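Local coordinates for lipopolysaccharide biosynthesis protein wbpB (Thermus thermophilus, PDB 3O9Z) that is an NAD-dependent dehydrogenase of bacterial sugar biosynthesis, on the route to 2,3-diacetamido-2,3-dideoxy-D-mannuronic acid, and binds NAD and 2-oxoglutarate, at residues A[19-25]-A[266-270]; A[30-36]-A[50-56]; A[193-199]-A[286-290]. One frame throughout, in Å; residues are numbered along the deposited sequence.

Contact 1. Residues A[19-25]-A[266-270]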
loop_
_atom_site.group_PDB
_atom_site.type_symbol
_atom_site.label_atom_id
_atom_site.label_comp_id
_atom_site.label_asym_id
_atom_site.label_seq_id
_atom_site.Cartn_x
_atom_site.Cartn_y
_atom_site.Cartn_z
ATOM N N HIS A 19 -5.126 -8.693 21.595
ATOM C CA HIS A 19 -4.358 -7.717 22.393
ATOM C C HIS A 19 -5.267 -6.629 22.936
ATOM O O HIS A 19 -5.073 -6.198 24.069
ATOM C CB HIS A 19 -3.282 -7.063 21.519
ATOM C CG HIS A 19 -2.167 -7.999 21.174
ATOM N ND1 HIS A 19 -1.002 -8.037 21.906
ATOM C CD2 HIS A 19 -2.075 -9.000 20.259
ATOM C CE1 HIS A 19 -0.214 -8.987 21.428
ATOM N NE2 HIS A 19 -0.855 -9.610 20.453
ATOM N N LEU A 20 -6.292 -6.257 22.184
ATOM C CA LEU A 20 -7.252 -5.271 22.685
ATOM C C LEU A 20 -8.001 -5.863 23.845
ATOM O O LEU A 20 -8.162 -5.176 24.861
ATOM C CB LEU A 20 -8.276 -4.926 21.606
ATOM C CG LEU A 20 -7.721 -4.154 20.416
ATOM C CD1 LEU A 20 -8.798 -3.870 19.336
ATOM C CD2 LEU A 20 -7.030 -2.846 20.816
ATOM N N LYS A 21 -8.430 -7.120 23.719
ATOM C CA LYS A 21 -9.098 -7.800 24.823
ATOM C C LYS A 21 -8.151 -7.901 26.039
ATOM O O LYS A 21 -8.578 -7.655 27.185
ATOM C CB LYS A 21 -9.653 -9.147 24.353
ATOM C CG LYS A 21 -10.296 -10.002 25.433
ATOM C CD LYS A 21 -10.273 -11.452 24.990
ATOM C CE LYS A 21 -11.679 -11.957 24.807
ATOM N NZ LYS A 21 -12.030 -12.763 26.008
ATOM N N ALA A 22 -6.872 -8.219 25.833
ATOM C CA ALA A 22 -5.940 -8.359 26.964
ATOM C C ALA A 22 -5.724 -7.024 27.682
ATOM O O ALA A 22 -5.664 -6.960 28.916
ATOM C CB ALA A 22 -4.568 -8.895 26.485
ATOM N N ILE A 23 -5.500 -5.960 26.924
ATOM C CA ILE A 23 -5.296 -4.647 27.526
ATOM C C ILE A 23 -6.508 -4.267 28.357
ATOM O O ILE A 23 -6.352 -3.767 29.471
ATOM C CB ILE A 23 -5.045 -3.584 26.433
ATOM C CG1 ILE A 23 -3.688 -3.835 25.783
ATOM C CG2 ILE A 23 -5.090 -2.147 27.014
ATOM C CD1 ILE A 23 -3.446 -3.048 24.492
ATOM N N LYS A 24 -7.696 -4.468 27.800
ATOM C CA LYS A 24 -8.950 -4.289 28.534
ATOM C C LYS A 24 -8.908 -5.066 29.858
ATOM O O LYS A 24 -8.993 -4.477 30.951
ATOM C CB LYS A 24 -10.109 -4.767 27.656
ATOM C CG LYS A 24 -11.437 -4.953 28.349
ATOM C CD LYS A 24 -12.315 -3.775 28.005
ATOM C CE LYS A 24 -11.529 -2.477 28.109
ATOM N NZ LYS A 24 -11.921 -1.557 27.011
ATOM N N GLU A 25 -8.770 -6.386 29.737
ATOM C CA GLU A 25 -8.918 -7.311 30.856
ATOM C C GLU A 25 -7.836 -7.102 31.922
ATOM O O GLU A 25 -8.066 -7.393 33.085
ATOM C CB GLU A 25 -8.991 -8.767 30.357
ATOM C CG GLU A 25 -10.216 -9.021 29.496
ATOM C CD GLU A 25 -10.446 -10.466 29.080
ATOM O OE1 GLU A 25 -9.490 -11.274 29.041
ATOM O OE2 GLU A 25 -11.596 -10.782 28.710
ATOM N N HIS A 266 -3.836 -14.967 25.643
ATOM C CA HIS A 266 -3.096 -13.718 25.578
ATOM C C HIS A 266 -3.246 -12.872 26.854
ATOM O O HIS A 266 -2.335 -12.158 27.232
ATOM C CB HIS A 266 -3.516 -12.897 24.349
ATOM C CG HIS A 266 -2.773 -13.266 23.098
ATOM N ND1 HIS A 266 -2.740 -14.557 22.608
ATOM C CD2 HIS A 266 -2.002 -12.519 22.274
ATOM C CE1 HIS A 266 -2.012 -14.576 21.501
ATOM N NE2 HIS A 266 -1.565 -13.356 21.278
ATOM N N THR A 267 -4.424 -12.927 27.462
ATOM C CA THR A 267 -4.613 -12.056 28.628
ATOM C C THR A 267 -3.696 -12.530 29.767
ATOM O O THR A 267 -3.023 -11.733 30.422
ATOM C CB THR A 267 -6.077 -12.072 29.064
ATOM O OG1 THR A 267 -6.870 -11.436 28.047
ATOM C CG2 THR A 267 -6.235 -11.349 30.408
ATOM N N GLU A 268 -3.576 -13.850 29.900
ATOM C CA GLU A 268 -2.601 -14.379 30.849
ATOM C C GLU A 268 -1.125 -14.047 30.600
ATOM O O GLU A 268 -0.405 -13.705 31.523
ATOM C CB GLU A 268 -2.830 -15.883 31.014
ATOM C CG GLU A 268 -1.837 -16.541 31.975
ATOM C CD GLU A 268 -2.013 -16.116 33.414
ATOM O OE1 GLU A 268 -3.114 -15.630 33.786
ATOM O OE2 GLU A 268 -1.031 -16.318 34.164
ATOM N N VAL A 269 -0.639 -14.047 29.354
ATOM C CA VAL A 269 0.662 -13.485 29.082
ATOM C C VAL A 269 0.782 -12.031 29.561
ATOM O O VAL A 269 1.827 -11.620 30.028
ATOM C CB VAL A 269 0.965 -13.641 27.570
ATOM C CG1 VAL A 269 2.287 -13.034 27.196
ATOM C CG2 VAL A 269 0.947 -15.142 27.242
ATOM N N TYR A 270 -0.247 -11.222 29.297
ATOM C CA TYR A 270 -0.161 -9.793 29.614
ATOM C C TYR A 270 -0.047 -9.619 31.124
ATOM O O TYR A 270 0.799 -8.891 31.632
ATOM C CB TYR A 270 -1.426 -9.071 29.126
ATOM C CG TYR A 270 -1.276 -8.399 27.783
ATOM C CD1 TYR A 270 -1.294 -7.015 27.690
ATOM C CD2 TYR A 270 -1.154 -9.143 26.618
ATOM C CE1 TYR A 270 -1.149 -6.380 26.457
ATOM C CE2 TYR A 270 -1.022 -8.528 25.395
ATOM C CZ TYR A 270 -1.022 -7.159 25.320
ATOM O OH TYR A 270 -0.835 -6.507 24.131
#

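Contact 2. Residues A[30-36]-A[50-56]. With NAD (nicotinamide-adenine-dinucleotide), chain E.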
loop_
_atom_site.group_PDB
_atom_site.type_symbol
_atom_site.label_atom_id
_atom_site.label_comp_id
_atom_site.label_asym_id
_atom_site.label_seq_id
_atom_site.Cartn_x
_atom_site.Cartn_y
_atom_site.Cartn_z
ATOM N N LEU A 30 -5.509 1.842 26.088
ATOM C CA LEU A 30 -4.877 1.986 24.799
ATOM C C LEU A 30 -4.843 3.481 24.505
ATOM O O LEU A 30 -5.903 4.082 24.253
ATOM C CB LEU A 30 -5.678 1.212 23.749
ATOM C CG LEU A 30 -5.055 1.323 22.358
ATOM C CD1 LEU A 30 -3.641 0.686 22.337
ATOM C CD2 LEU A 30 -5.968 0.716 21.263
ATOM N N VAL A 31 -3.655 4.053 24.516
ATOM C CA VAL A 31 -3.494 5.482 24.281
ATOM C C VAL A 31 -3.453 5.788 22.772
ATOM O O VAL A 31 -4.001 6.800 22.335
ATOM C CB VAL A 31 -2.212 5.996 24.968
ATOM C CG1 VAL A 31 -1.963 7.471 24.711
ATOM C CG2 VAL A 31 -2.333 5.737 26.485
ATOM N N ALA A 32 -2.792 4.942 21.981
ATOM C CA ALA A 32 -2.543 5.256 20.584
ATOM C C ALA A 32 -2.207 3.943 19.903
ATOM O O ALA A 32 -1.689 3.000 20.522
ATOM C CB ALA A 32 -1.415 6.228 20.402
ATOM N N SER A 33 -2.556 3.872 18.629
ATOM C CA SER A 33 -2.157 2.725 17.789
ATOM C C SER A 33 -1.567 3.183 16.487
ATOM O O SER A 33 -1.801 4.312 16.041
ATOM C CB SER A 33 -3.391 1.870 17.452
ATOM O OG SER A 33 -4.206 1.481 18.529
ATOM N N LEU A 34 -0.832 2.262 15.855
ATOM C CA LEU A 34 -0.175 2.466 14.579
ATOM C C LEU A 34 -0.552 1.294 13.678
ATOM O O LEU A 34 -0.345 0.130 14.054
ATOM C CB LEU A 34 1.369 2.441 14.717
ATOM C CG LEU A 34 2.188 2.411 13.439
ATOM C CD1 LEU A 34 1.967 3.633 12.540
ATOM C CD2 LEU A 34 3.694 2.258 13.805
ATOM N N ASP A 35 -0.999 1.599 12.454
ATOM C CA ASP A 35 -1.058 0.561 11.391
ATOM C C ASP A 35 -1.162 1.335 10.088
ATOM O O ASP A 35 -2.005 2.240 9.999
ATOM C CB ASP A 35 -2.300 -0.344 11.530
ATOM C CG ASP A 35 -2.185 -1.654 10.766
ATOM O OD1 ASP A 35 -1.830 -1.557 9.589
ATOM O OD2 ASP A 35 -2.393 -2.709 11.381
ATOM N N PRO A 36 -0.322 1.030 9.097
ATOM C CA PRO A 36 -0.413 1.672 7.780
ATOM C C PRO A 36 -1.755 1.356 7.118
ATOM O O PRO A 36 -2.162 2.175 6.262
ATOM C CB PRO A 36 0.741 1.072 6.983
ATOM C CG PRO A 36 1.718 0.548 8.120
ATOM C CD PRO A 36 0.793 0.063 9.209
ATOM N N ALA A 50 -8.846 6.227 21.666
ATOM C CA ALA A 50 -7.445 6.049 21.329
ATOM C C ALA A 50 -7.060 6.854 20.099
ATOM O O ALA A 50 -7.828 6.930 19.115
ATOM C CB ALA A 50 -7.136 4.564 21.077
ATOM N N GLU A 51 -5.876 7.432 20.090
ATOM C CA GLU A 51 -5.316 8.090 18.934
ATOM C C GLU A 51 -4.944 7.010 17.901
ATOM O O GLU A 51 -4.679 5.860 18.255
ATOM C CB GLU A 51 -4.070 8.958 19.216
ATOM C CG GLU A 51 -4.218 10.154 20.172
ATOM C CD GLU A 51 -5.288 11.172 19.855
ATOM O OE1 GLU A 51 -5.878 11.680 20.837
ATOM O OE2 GLU A 51 -5.467 11.514 18.663
ATOM N N PHE A 52 -4.813 7.418 16.645
ATOM C CA PHE A 52 -4.517 6.455 15.589
ATOM C C PHE A 52 -3.597 7.087 14.554
ATOM O O PHE A 52 -3.774 8.250 14.161
ATOM C CB PHE A 52 -5.803 5.918 14.908
ATOM C CG PHE A 52 -5.499 4.966 13.769
ATOM C CD1 PHE A 52 -5.094 3.663 14.071
ATOM C CD2 PHE A 52 -5.404 5.408 12.446
ATOM C CE1 PHE A 52 -4.732 2.786 13.067
ATOM C CE2 PHE A 52 -5.045 4.522 11.414
ATOM C CZ PHE A 52 -4.697 3.214 11.743
ATOM N N PHE A 53 -2.579 6.354 14.109
ATOM C CA PHE A 53 -1.626 6.805 13.134
ATOM C C PHE A 53 -1.433 5.760 12.038
ATOM O O PHE A 53 -1.409 4.551 12.374
ATOM C CB PHE A 53 -0.246 7.038 13.818
ATOM C CG PHE A 53 -0.314 8.128 14.858
ATOM C CD1 PHE A 53 0.029 9.418 14.502
ATOM C CD2 PHE A 53 -0.768 7.814 16.137
ATOM C CE1 PHE A 53 -0.094 10.449 15.459
ATOM C CE2 PHE A 53 -0.921 8.860 17.096
ATOM C CZ PHE A 53 -0.596 10.156 16.702
ATOM N N THR A 54 -1.266 6.221 10.804
ATOM C CA THR A 54 -0.802 5.355 9.726
ATOM C C THR A 54 0.708 5.484 9.451
ATOM O O THR A 54 1.284 4.600 8.813
ATOM C CB THR A 54 -1.542 5.657 8.394
ATOM O OG1 THR A 54 -1.300 7.032 8.054
ATOM C CG2 THR A 54 -3.038 5.361 8.512
ATOM N N GLU A 55 1.359 6.564 9.895
ATOM C CA GLU A 55 2.770 6.825 9.579
ATOM C C GLU A 55 3.593 6.569 10.860
ATOM O O GLU A 55 3.381 7.192 11.914
ATOM C CB GLU A 55 2.992 8.314 9.226
ATOM C CG GLU A 55 1.944 8.801 8.213
ATOM C CD GLU A 55 1.920 7.978 6.956
ATOM O OE1 GLU A 55 0.812 7.661 6.479
ATOM O OE2 GLU A 55 2.977 7.616 6.420
ATOM N N PRO A 56 4.487 5.571 10.799
ATOM C CA PRO A 56 5.298 5.296 11.988
ATOM C C PRO A 56 6.026 6.538 12.536
ATOM O O PRO A 56 6.146 6.611 13.740
ATOM C CB PRO A 56 6.302 4.253 11.463
ATOM C CG PRO A 56 5.488 3.496 10.415
ATOM C CD PRO A 56 4.758 4.625 9.697
HETATM P PA NAD E . -1.753 -9.751 9.849
HETATM O O1A NAD E . -3.175 -10.135 10.012
HETATM O O2A NAD E . -1.053 -9.756 8.480
HETATM O O5B NAD E . -1.746 -8.304 10.483
HETATM C C5B NAD E . -0.521 -7.631 10.397
HETATM C C4B NAD E . -0.786 -6.124 10.629
HETATM O O4B NAD E . 0.462 -5.391 10.742
HETATM C C3B NAD E . -1.488 -5.547 9.368
HETATM O O3B NAD E . -2.729 -4.895 9.708
HETATM C C2B NAD E . -0.448 -4.604 8.739
HETATM O O2B NAD E . -0.998 -3.471 8.052
HETATM C C1B NAD E . 0.253 -4.151 10.055
HETATM N N9A NAD E . 1.574 -3.539 9.756
HETATM C C8A NAD E . 2.431 -3.595 8.700
HETATM N N7A NAD E . 3.484 -2.806 8.902
HETATM C C5A NAD E . 3.277 -2.140 10.085
HETATM C C6A NAD E . 4.007 -1.147 10.842
HETATM N N6A NAD E . 5.173 -0.626 10.348
HETATM N N1A NAD E . 3.411 -0.824 11.983
HETATM C C2A NAD E . 2.285 -1.264 12.528
HETATM N N3A NAD E . 1.567 -2.176 11.822
HETATM C C4A NAD E . 2.085 -2.604 10.665
HETATM O O3 NAD E . -0.866 -10.666 10.816
HETATM P PN NAD E . -1.162 -11.303 12.213
HETATM O O1N NAD E . -1.559 -12.764 12.008
HETATM O O2N NAD E . -2.063 -10.407 13.015
HETATM O O5D NAD E . 0.296 -11.446 12.852
HETATM C C5D NAD E . 0.716 -10.296 13.542
HETATM C C4D NAD E . 1.850 -10.756 14.476
HETATM O O4D NAD E . 1.209 -11.580 15.475
HETATM C C3D NAD E . 2.968 -11.587 13.829
HETATM O O3D NAD E . 4.177 -11.304 14.603
HETATM C C2D NAD E . 2.521 -13.016 14.174
HETATM O O2D NAD E . 3.615 -13.913 14.286
HETATM C C1D NAD E . 1.770 -12.905 15.507
HETATM N N1N NAD E . 0.757 -13.943 15.689
HETATM C C2N NAD E . 0.718 -14.616 16.819
HETATM C C3N NAD E . -0.199 -15.604 17.114
HETATM C C7N NAD E . -0.036 -16.296 18.405
HETATM O O7N NAD E . 0.558 -15.766 19.369
HETATM N N7N NAD E . -0.683 -17.452 18.488
HETATM C C4N NAD E . -1.169 -15.883 16.141
HETATM C C5N NAD E . -1.157 -15.092 14.991
HETATM C C6N NAD E . -0.202 -14.104 14.764
HETATM O O HOH W 1 -6.063 3.459 17.784
#

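Contact 3. Residues A[193-199]-A[286-290]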
loop_
_atom_site.group_PDB
_atom_site.type_symbol
_atom_site.label_atom_id
_atom_site.label_comp_id
_atom_site.label_asym_id
_atom_site.label_seq_id
_atom_site.Cartn_x
_atom_site.Cartn_y
_atom_site.Cartn_z
ATOM N N ALA A 193 12.628 -25.716 24.066
ATOM C CA ALA A 193 13.734 -25.090 24.786
ATOM C C ALA A 193 13.357 -24.898 26.248
ATOM O O ALA A 193 14.182 -25.102 27.160
ATOM C CB ALA A 193 14.134 -23.745 24.104
ATOM N N TRP A 194 12.143 -24.429 26.487
ATOM C CA TRP A 194 11.631 -24.248 27.853
ATOM C C TRP A 194 11.626 -25.557 28.655
ATOM O O TRP A 194 12.064 -25.581 29.820
ATOM C CB TRP A 194 10.214 -23.669 27.743
ATOM C CG TRP A 194 9.474 -23.400 29.000
ATOM C CD1 TRP A 194 9.855 -22.568 30.022
ATOM C CD2 TRP A 194 8.138 -23.830 29.292
ATOM N NE1 TRP A 194 8.836 -22.510 30.952
ATOM C CE2 TRP A 194 7.762 -23.237 30.510
ATOM C CE3 TRP A 194 7.204 -24.617 28.610
ATOM C CZ2 TRP A 194 6.518 -23.478 31.106
ATOM C CZ3 TRP A 194 5.957 -24.841 29.191
ATOM C CH2 TRP A 194 5.630 -24.270 30.430
ATOM N N LEU A 195 11.174 -26.654 28.043
ATOM C CA LEU A 195 11.146 -27.939 28.733
ATOM C C LEU A 195 12.518 -28.603 28.828
ATOM O O LEU A 195 12.817 -29.210 29.863
ATOM C CB LEU A 195 10.203 -28.892 28.014
ATOM C CG LEU A 195 8.728 -28.464 27.937
ATOM C CD1 LEU A 195 7.967 -29.468 27.061
ATOM C CD2 LEU A 195 8.122 -28.411 29.355
ATOM N N PHE A 196 13.326 -28.489 27.788
ATOM C CA PHE A 196 14.461 -29.397 27.598
ATOM C C PHE A 196 15.802 -28.719 27.385
ATOM O O PHE A 196 16.824 -29.389 27.207
ATOM C CB PHE A 196 14.203 -30.372 26.449
ATOM C CG PHE A 196 12.953 -31.189 26.591
ATOM C CD1 PHE A 196 12.779 -32.023 27.689
ATOM C CD2 PHE A 196 11.959 -31.139 25.628
ATOM C CE1 PHE A 196 11.631 -32.813 27.805
ATOM C CE2 PHE A 196 10.828 -31.903 25.718
ATOM C CZ PHE A 196 10.641 -32.747 26.820
ATOM N N GLY A 197 15.838 -27.396 27.386
ATOM C CA GLY A 197 17.115 -26.706 27.223
ATOM C C GLY A 197 17.685 -26.471 25.848
ATOM O O GLY A 197 16.961 -26.431 24.858
ATOM N N ARG A 198 19.000 -26.295 25.778
ATOM C CA ARG A 198 19.660 -25.788 24.598
ATOM C C ARG A 198 19.825 -26.920 23.593
ATOM O O ARG A 198 20.054 -28.091 23.970
ATOM C CB ARG A 198 21.056 -25.283 24.985
ATOM C CG ARG A 198 21.844 -24.606 23.855
ATOM C CD ARG A 198 23.323 -24.331 24.235
ATOM N NE ARG A 198 24.052 -23.717 23.128
ATOM C CZ ARG A 198 24.095 -22.407 22.900
ATOM N NH1 ARG A 198 23.465 -21.565 23.708
ATOM N NH2 ARG A 198 24.772 -21.931 21.864
ATOM N N ALA A 199 19.787 -26.585 22.314
ATOM C CA ALA A 199 19.997 -27.555 21.275
ATOM C C ALA A 199 21.478 -27.779 20.990
ATOM O O ALA A 199 22.204 -26.892 20.500
ATOM C CB ALA A 199 19.250 -27.158 19.986
ATOM N N GLU A 286 16.832 -18.814 22.938
ATOM C CA GLU A 286 17.212 -20.113 22.404
ATOM C C GLU A 286 16.391 -20.573 21.200
ATOM O O GLU A 286 16.935 -21.037 20.211
ATOM C CB GLU A 286 17.151 -21.159 23.503
ATOM C CG GLU A 286 17.429 -22.598 23.006
ATOM C CD GLU A 286 18.784 -22.855 22.386
ATOM O OE1 GLU A 286 18.964 -23.917 21.739
ATOM O OE2 GLU A 286 19.709 -22.013 22.497
ATOM N N ALA A 287 15.075 -20.379 21.283
ATOM C CA ALA A 287 14.255 -20.792 20.140
ATOM C C ALA A 287 14.484 -19.942 18.908
ATOM O O ALA A 287 14.489 -20.440 17.809
ATOM C CB ALA A 287 12.783 -20.735 20.538
ATOM N N ILE A 288 14.811 -18.664 19.147
ATOM C CA ILE A 288 15.236 -17.834 18.022
ATOM C C ILE A 288 16.551 -18.252 17.336
ATOM O O ILE A 288 16.696 -18.269 16.129
ATOM C CB ILE A 288 15.244 -16.342 18.469
ATOM C CG1 ILE A 288 13.783 -15.859 18.616
ATOM C CG2 ILE A 288 15.956 -15.465 17.454
ATOM C CD1 ILE A 288 13.664 -14.651 19.484
ATOM N N ARG A 289 17.474 -18.735 18.176
ATOM C CA ARG A 289 18.731 -19.246 17.647
ATOM C C ARG A 289 18.513 -20.504 16.797
ATOM O O ARG A 289 19.024 -20.622 15.699
ATOM C CB ARG A 289 19.693 -19.518 18.806
ATOM C CG ARG A 289 21.016 -20.040 18.316
ATOM C CD ARG A 289 21.885 -20.477 19.510
ATOM N NE ARG A 289 21.456 -21.754 20.113
ATOM C CZ ARG A 289 21.919 -22.936 19.733
ATOM N NH1 ARG A 289 22.784 -23.038 18.731
ATOM N NH2 ARG A 289 21.424 -24.016 20.325
ATOM N N VAL A 290 17.659 -21.405 17.295
ATOM C CA VAL A 290 17.311 -22.599 16.536
ATOM C C VAL A 290 16.590 -22.320 15.215
ATOM O O VAL A 290 16.961 -22.779 14.127
ATOM C CB VAL A 290 16.427 -23.539 17.377
ATOM C CG1 VAL A 290 15.994 -24.741 16.553
ATOM C CG2 VAL A 290 17.164 -23.982 18.632
HETATM O O HOH W 2 16.535 -25.633 22.088
HETATM O O HOH W 3 23.801 -25.806 18.387
#

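Contact 1. Residues A[19-25]-A[266-270]
His19 ND1 and Tyr270 OH form a hydrogen bond of 2.7 Å. The hydroxyl sits in the plane of the imidazole, at its edge. ND1 likewise lies near the plane of the phenol ring. Either atom could be the donor. Ser77 OG is a second partner of this hydroxyl and probably helps to fix its position. A second hydrogen bond joins the more exposed side: Thr267 OG1 donates to Glu25 OE1 over 2.8 Å. It reaches the anti side of the carboxylate, tilted 31° from its plane. Glu25 is extended beyond CG, which carries OE1 out to Thr267. Lys21 NZ reaches Glu25 OE2 in a salt bridge whose hydrogen bond is weak.

His19, His266 and Tyr270 form an aromatic cluster. The edge of His266 is turned to the face of His19 in an offset T-shaped pair, with planes at 81°. Both NE2 atoms bond to Glu102, an NAD-binding residue, and His266 itself lines the NAD pocket, so the cluster adjoins the cofactor site.

The apolar contacts lie alongside. Ala22 CB makes a CH-pi contact over one face of Tyr270, 3.6 Å from the ring centroid. Ile23 CG1 touches Tyr270 CE1 at 3.7 Å.

The axes of the two helix segments approach to 8.5 Å and cross at -50°. Helix 16-25 of the Rossmann domain lies between helix 266-274 and strand 5-9, where Leu20 and Ile23 rest on Leu8 and Phe6.

Contact 2. Residues A[30-36]-A[50-56]
Ala32, Ser33 and Leu34 pair in parallel with Glu51, Phe52 and Phe53 at the edge of the Rossmann-fold sheet. Four backbone hydrogen bonds join the strands: Glu51 N to Val31 O, Ser33 N to Glu51 O, Phe53 N to Ser33 O and Asp35 N to Phe53 O. Within this chain 51-53 is an outermost strand. Strand 29-34 is bonded on its other flank to strand 5-9.

Asp35 follows the end of its strand and carries the contact to the cofactor. Asp35 CB lies 4.3 Å from CE1 of Phe52. CG is swung anti to the backbone N (chi1 -162°), which carries the carboxylate away from Phe52 and up to the adenosine ribose. There OD1 accepts from NAD O2B at 2.6 Å and OD2 from NAD O3B at 2.8 Å. The two oxygens thus hold the two ribose hydroxyls. Such an acidic residue after the second strand is characteristic of NAD-binding Rossmann folds; a 2'-phosphate would probably be disfavoured here. The backbone N atoms of Ala37 and Ala12 bond to OD1 and OD2 and help to position the group.

Pro36 CD lies 3.3 Å from C4A of the adenine. Leu34 CD2 touches both the adenine and Pro56, so it packs between cofactor and protein.

Other subunits close over this edge. Glu51 has a salt bridge to Lys164 of the second subunit. Pro56 packs on Glu57 of the third subunit, which also bonds to NAD.

Near the start of the pair, water 1 bridges Ser33 OG and Glu51 O and lies in the plane of the Phe52 ring, at its edge. It is 2.8 Å from Ser33 OG and donates to Glu51 O.

Contact 3. Residues A[193-199]-A[286-290]
Arg198 and Arg289 stack their guanidinium groups face to face. The planes differ by 7° and the centres are 3.9 Å apart. NH2 of Arg198 lies over the centre of the Arg289 group. The two side chains cross at about a right angle: Arg198 is extended, whereas Arg289 bends at chi3 (75°).

Glu286 probably offsets the like charges. Arg289 grips it side-on, NH2 to OE1 at 2.8 Å and NE to OE2 at 3.0 Å. OE2 of Glu286 also lies over a face of the Arg198 guanidinium, 4.0 Å from NH1. This long salt bridge is one of charge alone, since no N-H points at the oxygen.

The same groups hold the backbone of residues 197-199. Ala199 N donates to Glu286 OE1 over 2.9 Å, from above the carboxylate plane. In return, Arg289 NH2 donates to Ala199 O at 3.0 Å, in the carbonyl plane and on a lone pair. Water 3 links Ala199 O to Arg289 NH1, and water 2 links Gly197 O to Glu286 OE1. Ala193 CB packs on Glu286 CG at 3.7 Å.

The network ties helix 281-294 to the turn from helix 186-196 into strand 199-207. Ala287 and Val290 pack on Phe189 of helix 186-196, and Ala199 rests on Leu218 of strand 211-218.

In the fold
From the N terminus, the chain forms strand 5-9 and helix 16-25, then strand 29-34. Contact 2 closes first, when strand 51-53 returns beside strand 29-34. It lies nested inside the much longer loop that contact 1 closes at helix 266-274. The two touch where Leu20 CD2 meets Leu30 CD2 at 3.7 Å. Contact 3 opens within that loop at the end of helix 186-196 and closes beyond it, in helix 281-294. Contacts 1 and 3 therefore cross along the chain. Contact 1 ties the late helix 266-274 to the Rossmann domain. Contact 3 ties the last helix to the C-terminal domain, on the opposite side of the chain's centre from contacts 1 and 2.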